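Side-chain contacts in nucleoside-diphosphate-sugar pyrophosphorylase (Vibrio cholerae, PDB 4EVW), which probably couples a nucleoside triphosphate to a sugar phosphate, giving a nucleoside-diphosphate sugar and pyrophosphate: residues Ala60-Val63 and Arg64-Thr68; Tyr183-Ala186 and Tyr187-Val191. The protein carries 1 engineered substitution. All coordinates share one frame; numbering follows the deposited sequence. Where two conformers were deposited one is given.

Contact 1: residues Ala60-Val63 and Arg64-Thr68; sequences AVFV and REKAT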
loop_
_atom_site.group_PDB
_atom_site.type_symbol
_atom_site.label_atom_id
_atom_site.label_comp_id
_atom_site.label_asym_id
_atom_site.label_seq_id
_atom_site.Cartn_x
_atom_site.Cartn_y
_atom_site.Cartn_z
ATOM N N ALA A 60 15.267 3.234 9.546
ATOM C CA ALA A 60 14.553 2.826 10.754
ATOM C C ALA A 60 14.532 3.972 11.766
ATOM O O ALA A 60 13.499 4.258 12.377
ATOM C CB ALA A 60 15.205 1.586 11.369
ATOM N N VAL A 61 15.677 4.628 11.941
ATOM C CA VAL A 61 15.769 5.749 12.869
ATOM C C VAL A 61 14.896 6.911 12.392
ATOM O O VAL A 61 14.174 7.519 13.185
ATOM C CB VAL A 61 17.236 6.223 13.022
ATOM C CG1 VAL A 61 17.287 7.562 13.740
ATOM C CG2 VAL A 61 18.035 5.177 13.801
ATOM N N PHE A 62 14.957 7.211 11.095
ATOM C CA PHE A 62 14.156 8.288 10.511
ATOM C C PHE A 62 12.659 8.056 10.766
ATOM O O PHE A 62 11.947 8.950 11.236
ATOM C CB PHE A 62 14.428 8.372 9.001
ATOM C CG PHE A 62 13.457 9.248 8.241
ATOM C CD1 PHE A 62 13.669 10.621 8.125
ATOM C CD2 PHE A 62 12.340 8.691 7.624
ATOM C CE1 PHE A 62 12.781 11.422 7.398
ATOM C CE2 PHE A 62 11.446 9.480 6.900
ATOM C CZ PHE A 62 11.666 10.848 6.784
ATOM N N VAL A 63 12.189 6.848 10.461
ATOM C CA VAL A 63 10.781 6.508 10.652
ATOM C C VAL A 63 10.367 6.570 12.116
ATOM O O VAL A 63 9.312 7.108 12.444
ATOM C CB VAL A 63 10.467 5.095 10.100
ATOM C CG1 VAL A 63 9.032 4.687 10.450
ATOM C CG2 VAL A 63 10.656 5.092 8.597
ATOM N N ARG A 64 11.192 6.018 12.997
ATOM C CA ARG A 64 10.858 6.041 14.411
ATOM C C ARG A 64 10.727 7.482 14.904
ATOM O O ARG A 64 9.785 7.814 15.625
ATOM C CB ARG A 64 11.910 5.295 15.229
ATOM C CG ARG A 64 11.525 5.170 16.692
ATOM C CD ARG A 64 12.375 4.144 17.421
ATOM N NE ARG A 64 12.076 2.766 17.030
ATOM C CZ ARG A 64 11.036 2.057 17.467
ATOM N NH1 ARG A 64 10.168 2.585 18.321
ATOM N NH2 ARG A 64 10.871 0.807 17.057
ATOM N N GLU A 65 11.663 8.340 14.510
ATOM C CA GLU A 65 11.614 9.739 14.927
ATOM C C GLU A 65 10.388 10.464 14.378
ATOM O O GLU A 65 9.697 11.173 15.115
ATOM C CB GLU A 65 12.886 10.482 14.492
ATOM C CG GLU A 65 14.118 10.158 15.331
ATOM C CD GLU A 65 15.347 10.949 14.898
ATOM O OE1 GLU A 65 15.209 11.843 14.038
ATOM O OE2 GLU A 65 16.450 10.680 15.417
ATOM N N LYS A 66 10.115 10.294 13.087
ATOM C CA LYS A 66 8.969 10.951 12.465
ATOM C C LYS A 66 7.639 10.438 13.014
ATOM O O LYS A 66 6.732 11.228 13.279
ATOM C CB LYS A 66 9.000 10.767 10.945
ATOM C CG LYS A 66 10.185 11.431 10.257
ATOM C CD LYS A 66 10.141 12.947 10.374
ATOM C CE LYS A 66 11.403 13.565 9.786
ATOM N NZ LYS A 66 11.317 15.046 9.655
ATOM N N ALA A 67 7.516 9.122 13.181
ATOM C CA ALA A 67 6.274 8.552 13.707
ATOM C C ALA A 67 5.991 9.076 15.113
ATOM O O ALA A 67 4.856 9.415 15.449
ATOM C CB ALA A 67 6.361 7.025 13.735
ATOM N N THR A 68 7.030 9.135 15.938
ATOM C CA THR A 68 6.886 9.611 17.315
ATOM C C THR A 68 6.437 11.058 17.282
ATOM O O THR A 68 5.531 11.484 18.004
ATOM C CB THR A 68 8.224 9.550 18.055
ATOM O OG1 THR A 68 8.681 8.196 18.080
ATOM C CG2 THR A 68 8.078 10.065 19.483
#
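Phe62 and Lys66 meet one turn apart on helix 59-70, the crossover helix of a beta-alpha-beta unit between parallel strands 49-54 and 75-80. Lys66 CG lies over one face of the phenyl ring, and the rest of the chain leads out across its rim. CG sits 3.9 Å from the centroid of the Phe62 ring, 14° off the ring normal, which makes a CH-pi contact. The chain of Lys66 bends at chi2 (-65°), and this bend carries CE along the ring's rim, 3.5 Å from Phe62 CE1. The same pair is joined through the backbone: Lys66 N donates to Phe62 O at 2.9 Å. The ammonium group continues past the ring toward Glu34, with which it forms a long, weak ion pair. Val63 faces the other way, into the core. Its side chain packs between the helix and strand 49-54, on Phe51 and Val53, and against Phe33 of helix 32-37. Val63 O takes the amide hydrogen of Ala67, with N to O 2.8 Å. On the outer side, Val61 and Glu65 run side by side, and Val61 CG1 touches Glu65 OE2 at 3.6 Å. Arg64 N bonds to Ala60 O. Arg64 O in turn receives two donors from opposite faces of its plane: Thr68 N at 3.1 Å and the hydroxyl Thr68 OG1 at 2.7 Å.

Contact 2: residues Tyr183-Ala186 and Tyr187-Val191; sequences YLEA and YREYV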
loop_
_atom_site.group_PDB
_atom_site.type_symbol
_atom_site.label_atom_id
_atom_site.label_comp_id
_atom_site.label_asym_id
_atom_site.label_seq_id
_atom_site.Cartn_x
_atom_site.Cartn_y
_atom_site.Cartn_z
ATOM N N TYR A 183 -4.766 -12.375 3.883
ATOM C CA TYR A 183 -3.699 -11.803 3.074
ATOM C C TYR A 183 -2.580 -12.828 2.922
ATOM O O TYR A 183 -2.106 -13.086 1.817
ATOM C CB TYR A 183 -3.098 -10.554 3.731
ATOM C CG TYR A 183 -1.898 -10.048 2.963
ATOM C CD1 TYR A 183 -2.056 -9.155 1.903
ATOM C CD2 TYR A 183 -0.613 -10.529 3.237
ATOM C CE1 TYR A 183 -0.967 -8.761 1.124
ATOM C CE2 TYR A 183 0.479 -10.143 2.462
ATOM C CZ TYR A 183 0.295 -9.259 1.409
ATOM O OH TYR A 183 1.358 -8.895 0.616
ATOM N N LEU A 184 -2.144 -13.402 4.041
ATOM C CA LEU A 184 -1.048 -14.365 4.000
ATOM C C LEU A 184 -1.382 -15.623 3.203
ATOM O O LEU A 184 -0.525 -16.182 2.518
ATOM C CB LEU A 184 -0.599 -14.720 5.422
ATOM C CG LEU A 184 0.035 -13.545 6.184
ATOM C CD1 LEU A 184 0.340 -13.964 7.613
ATOM C CD2 LEU A 184 1.307 -13.082 5.482
ATOM N N GLU A 185 -2.631 -16.067 3.279
ATOM C CA GLU A 185 -3.047 -17.245 2.526
ATOM C C GLU A 185 -3.068 -16.930 1.027
ATOM O O GLU A 185 -2.642 -17.744 0.210
ATOM C CB GLU A 185 -4.428 -17.700 2.985
ATOM C CG GLU A 185 -4.916 -18.960 2.303
ATOM C CD GLU A 185 -4.047 -20.172 2.596
ATOM O OE1 GLU A 185 -3.229 -20.124 3.542
ATOM O OE2 GLU A 185 -4.193 -21.182 1.874
ATOM N N ALA A 186 -3.553 -15.746 0.658
ATOM C CA ALA A 186 -3.579 -15.366 -0.752
ATOM C C ALA A 186 -2.147 -15.276 -1.275
ATOM O O ALA A 186 -1.856 -15.680 -2.406
ATOM C CB ALA A 186 -4.280 -14.034 -0.925
ATOM N N TYR A 187 -1.254 -14.741 -0.449
ATOM C CA TYR A 187 0.149 -14.615 -0.819
ATOM C C TYR A 187 0.758 -15.986 -1.062
ATOM O O TYR A 187 1.451 -16.206 -2.053
ATOM C CB TYR A 187 0.948 -13.931 0.287
ATOM C CG TYR A 187 2.397 -13.741 -0.096
ATOM C CD1 TYR A 187 2.790 -12.657 -0.881
ATOM C CD2 TYR A 187 3.371 -14.650 0.312
ATOM C CE1 TYR A 187 4.123 -12.482 -1.254
ATOM C CE2 TYR A 187 4.706 -14.490 -0.054
ATOM C CZ TYR A 187 5.074 -13.400 -0.831
ATOM O OH TYR A 187 6.395 -13.220 -1.176
ATOM N N ARG A 188 0.494 -16.897 -0.166
ATOM C CA ARG A 188 1.040 -18.252 -0.271
ATOM C C ARG A 188 0.558 -18.897 -1.533
ATOM O O ARG A 188 1.313 -19.466 -2.231
ATOM C CB ARG A 188 0.601 -19.109 0.904
ATOM C CG ARG A 188 1.362 -18.807 2.150
ATOM C CD ARG A 188 1.147 -19.916 3.142
ATOM N NE ARG A 188 -0.137 -19.781 3.817
ATOM C CZ ARG A 188 -0.328 -19.030 4.895
ATOM N NH1 ARG A 188 0.685 -18.352 5.421
ATOM N NH2 ARG A 188 -1.530 -18.958 5.445
ATOM N N GLU A 189 -0.705 -18.791 -1.839
ATOM C CA GLU A 189 -1.255 -19.370 -3.053
ATOM C C GLU A 189 -0.629 -18.716 -4.279
ATOM O O GLU A 189 -0.229 -19.396 -5.224
ATOM C CB GLU A 189 -2.767 -19.181 -3.074
ATOM C CG GLU A 189 -3.499 -20.027 -2.050
ATOM C CD GLU A 189 -3.527 -21.499 -2.426
ATOM O OE1 GLU A 189 -3.213 -21.827 -3.592
ATOM O OE2 GLU A 189 -3.879 -22.329 -1.560
ATOM N N TYR A 190 -0.534 -17.394 -4.255
ATOM C CA TYR A 190 0.031 -16.658 -5.372
ATOM C C TYR A 190 1.463 -17.059 -5.712
ATOM O O TYR A 190 1.783 -17.256 -6.883
ATOM C CB TYR A 190 -0.033 -15.157 -5.099
ATOM C CG TYR A 190 0.253 -14.308 -6.311
ATOM C CD1 TYR A 190 1.472 -13.651 -6.455
ATOM C CD2 TYR A 190 -0.702 -14.161 -7.317
ATOM C CE1 TYR A 190 1.737 -12.862 -7.580
ATOM C CE2 TYR A 190 -0.447 -13.379 -8.445
ATOM C CZ TYR A 190 0.772 -12.733 -8.568
ATOM O OH TYR A 190 1.028 -11.961 -9.680
ATOM N N VAL A 191 2.332 -17.194 -4.713
ATOM C CA VAL A 191 3.707 -17.560 -5.036
ATOM C C VAL A 191 3.858 -19.045 -5.363
ATOM O O VAL A 191 4.912 -19.471 -5.831
ATOM C CB VAL A 191 4.709 -17.144 -3.915
ATOM C CG1 VAL A 191 4.608 -15.635 -3.671
ATOM C CG2 VAL A 191 4.455 -17.925 -2.637
#
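Helix 180-191, which follows strand 174-177, carries an i to i+3 salt bridge between Glu185 and Arg188. The arginine uses two nitrogens side-on, and both go to the same oxygen. Arg188 NH2 lies 2.8 Å from Glu185 OE1, nearly along the C-O axis. Arg188 NE is 3.1 Å from that oxygen and comes from above the carboxylate plane. OE1 stays close to the guanidinium plane, but the two flat groups are turned 61° apart. Glu185 gets there by a bend at chi2 (63°), which turns its carboxylate toward the next turn, where Arg188 lies. One face of the guanidinium lies over Leu184 O. Arg188 was modelled in two conformers, so the bridge may be occupied only part of the time. The other oxygen of Glu185 faces a like charge: OE2 is 3.6 Å from Glu189 OE2, a pairing that the nearby arginine would probably ease. On the buried side, Tyr183 and Tyr187 stand one turn apart. Tyr183 CE2 lies 4.4 Å from Tyr187 CB, and Tyr187 N donates to Tyr183 O. The hydroxyl of Tyr183 bonds to Ala88 O, and both tyrosines pack on helix 87-100. Ala186 adds a contact to Leu212 of helix 208-214. Charges on one side and aromatic rings on the other are the pattern of an amphipathic helix packed against a protein core.

Contact 1 and contact 2 are both one-turn contacts within single helices, and they do not touch. Their centres are about 30 Å apart, and their nearest atoms about 18 Å. The mixed sheet relates them. Contact 1 lies on the helix that joins strands 49-54 and 75-80, in the parallel part. Contact 2 lies on the helix after strand 174-177, which runs antiparallel to strand 109-111. Strand 2-5 pairs with both 49-54 and 109-111 and so connects the two regions. A bound magnesium ion is near contact 2, about 6 Å from the side chain of Glu189.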